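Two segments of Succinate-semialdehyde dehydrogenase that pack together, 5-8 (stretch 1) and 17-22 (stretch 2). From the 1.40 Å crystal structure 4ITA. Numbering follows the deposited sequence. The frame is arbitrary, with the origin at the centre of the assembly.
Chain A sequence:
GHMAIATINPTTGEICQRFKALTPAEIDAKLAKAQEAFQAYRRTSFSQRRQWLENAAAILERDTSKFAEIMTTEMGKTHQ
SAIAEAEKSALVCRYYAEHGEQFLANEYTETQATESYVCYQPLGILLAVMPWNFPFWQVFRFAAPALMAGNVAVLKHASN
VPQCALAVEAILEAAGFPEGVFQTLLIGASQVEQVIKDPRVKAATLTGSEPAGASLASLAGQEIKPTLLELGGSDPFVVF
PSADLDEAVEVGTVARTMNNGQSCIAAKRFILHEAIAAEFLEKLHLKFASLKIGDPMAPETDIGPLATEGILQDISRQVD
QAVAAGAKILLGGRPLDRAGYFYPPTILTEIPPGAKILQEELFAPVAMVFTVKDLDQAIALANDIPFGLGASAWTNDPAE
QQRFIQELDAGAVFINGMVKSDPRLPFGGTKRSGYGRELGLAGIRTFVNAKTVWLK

Stretch 1, residues 5-8: IATI
Stretch 2, residues 17-22: QRFKAL

The two stretches lie side by side as an antiparallel pair, their end-to-end directions 163° apart, and both are extended. Ile 5 has psi 112°, and strand residues 6-8 have phi/psi of -162/151, -87/114 and -122/112°; Gln 17 and Arg 18 adopt -160/139 and -113/155°, and Phe 19 continues extended at -130/141° beyond the strand. Lys 20, Ala 21 and Leu 22 follow at -77/131, -72/149 and -65/148°. Ala 6 faces Arg 18 as a non-hydrogen-bonded pair, CA to CA 4.3 Å, whereas Thr 7 and Gln 17 form the wider hydrogen-bonded pair, CA to CA 5.2 Å. In the latter, Thr 7 N donates to Gln 17 O at 2.8 Å, while the return bond from Gln 17 N to Thr 7 O is weak at 3.4 Å. Two residues along, past Ala 6 and Arg 18, Phe 19 N donates to Ile 5 O at 3.0 Å, with their CA atoms 5.5 Å apart. Ala 6 CA also approaches Gln 17 O, at 3.3 Å, in a CA-H...O contact. A water bridges the backbones, its O donating to Phe 19 O at 2.9 Å and weakly accepting from Ile 5 N at 3.5 Å.

Side chains alternate across the sheet: Ala 6 and Arg 18 share one face, Thr 7 and Gln 17 the other. The single methyl of Ala 6 needs little room beside this close pair, CB lying 4.2 Å from Arg 18 CA. Arg 18 (m, t, p, chi4 99°) and Gln 17 (t, t, chi3 -7°) are exposed, as suits polar chains; Lys 20 (t, t, t, m) points away. Ile 5 (m, t) supplies branched apolar surface: CG2 meets Phe 19 CB and CD1 meets Ala 21 CB, each at 3.8 Å. Phe 19 (m, chi2 -101°) turns its ring edge to beta-branched Thr 7, a type favouring extended backbone, whose OG1 (chi1 m) lies 4.0 Å from Phe 19 CE2 and is hydrogen-bonded elsewhere in the structure. Ile 8 and Leu 22 (both m, t) make no contact.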

# COMPACT_ATOMS: atom_id res chain seq x y z
N ILE A 5 12.09 25.20 -14.15
CA ILE A 5 11.98 25.48 -12.73
C ILE A 5 12.17 26.97 -12.48
O ILE A 5 13.26 27.52 -12.67
CB ILE A 5 13.01 24.68 -11.92
CG1 ILE A 5 12.86 23.18 -12.20
CG2 ILE A 5 12.86 24.98 -10.43
CD1 ILE A 5 13.98 22.35 -11.64
N ALA A 6 11.10 27.64 -12.07
CA ALA A 6 11.11 29.08 -11.98
C ALA A 6 9.99 29.61 -11.10
O ALA A 6 8.93 29.00 -10.98
CB ALA A 6 11.01 29.69 -13.38
N THR A 7 10.26 30.76 -10.48
CA THR A 7 9.20 31.54 -9.86
C THR A 7 8.61 32.45 -10.92
O THR A 7 9.30 33.33 -11.44
CB THR A 7 9.72 32.40 -8.70
OG1 THR A 7 10.34 31.56 -7.71
CG2 THR A 7 8.58 33.20 -8.06
N ILE A 8 7.35 32.21 -11.26
CA ILE A 8 6.60 33.11 -12.13
C ILE A 8 5.37 33.57 -11.36
O ILE A 8 4.49 32.77 -11.05
CB ILE A 8 6.19 32.43 -13.44
CG1 ILE A 8 7.43 31.90 -14.17
CG2 ILE A 8 5.41 33.40 -14.32
CD1 ILE A 8 7.12 31.08 -15.41
N GLN A 17 12.48 34.56 -10.94
CA GLN A 17 13.75 33.89 -10.69
C GLN A 17 13.74 32.52 -11.35
O GLN A 17 12.73 31.82 -11.31
CB GLN A 17 14.00 33.74 -9.19
CG GLN A 17 15.39 33.21 -8.85
CD GLN A 17 15.69 33.27 -7.37
OE1 GLN A 17 14.92 33.83 -6.58
NE2 GLN A 17 16.82 32.68 -6.97
N ARG A 18 14.85 32.15 -11.96
CA ARG A 18 14.99 30.82 -12.54
C ARG A 18 16.02 30.01 -11.78
O ARG A 18 16.93 30.57 -11.16
CB ARG A 18 15.41 30.89 -14.00
CG ARG A 18 14.70 31.93 -14.81
CD ARG A 18 15.21 31.91 -16.23
NE ARG A 18 14.76 30.72 -16.94
CZ ARG A 18 13.72 30.70 -17.77
NH1 ARG A 18 13.05 31.82 -18.00
NH2 ARG A 18 13.36 29.58 -18.38
N PHE A 19 15.87 28.70 -11.85
CA PHE A 19 16.74 27.78 -11.12
C PHE A 19 17.25 26.70 -12.05
O PHE A 19 16.54 26.21 -12.93
CB PHE A 19 15.99 27.16 -9.94
CG PHE A 19 15.49 28.16 -8.94
CD1 PHE A 19 16.17 28.38 -7.75
CD2 PHE A 19 14.34 28.89 -9.18
CE1 PHE A 19 15.72 29.31 -6.83
CE2 PHE A 19 13.88 29.83 -8.27
CZ PHE A 19 14.57 30.04 -7.09
N LYS A 20 18.52 26.33 -11.86
CA LYS A 20 19.13 25.24 -12.61
C LYS A 20 18.65 23.92 -12.02
O LYS A 20 18.67 23.73 -10.81
CB LYS A 20 20.65 25.34 -12.51
CG LYS A 20 21.43 24.49 -13.51
CD LYS A 20 22.94 24.76 -13.41
CE LYS A 20 23.72 24.06 -14.51
NZ LYS A 20 23.60 22.57 -14.42
N ALA A 21 18.19 23.02 -12.88
CA ALA A 21 17.83 21.68 -12.44
C ALA A 21 19.08 20.90 -12.10
O ALA A 21 20.14 21.11 -12.69
CB ALA A 21 17.04 20.97 -13.52
N LEU A 22 18.97 20.00 -11.14
CA LEU A 22 20.08 19.10 -10.83
C LEU A 22 20.36 18.18 -12.00
O LEU A 22 19.45 17.80 -12.74
CB LEU A 22 19.73 18.22 -9.63
CG LEU A 22 19.45 18.90 -8.30
CD1 LEU A 22 19.18 17.83 -7.25
CD2 LEU A 22 20.60 19.83 -7.88
O HOH W 1 15.39 24.52 -15.00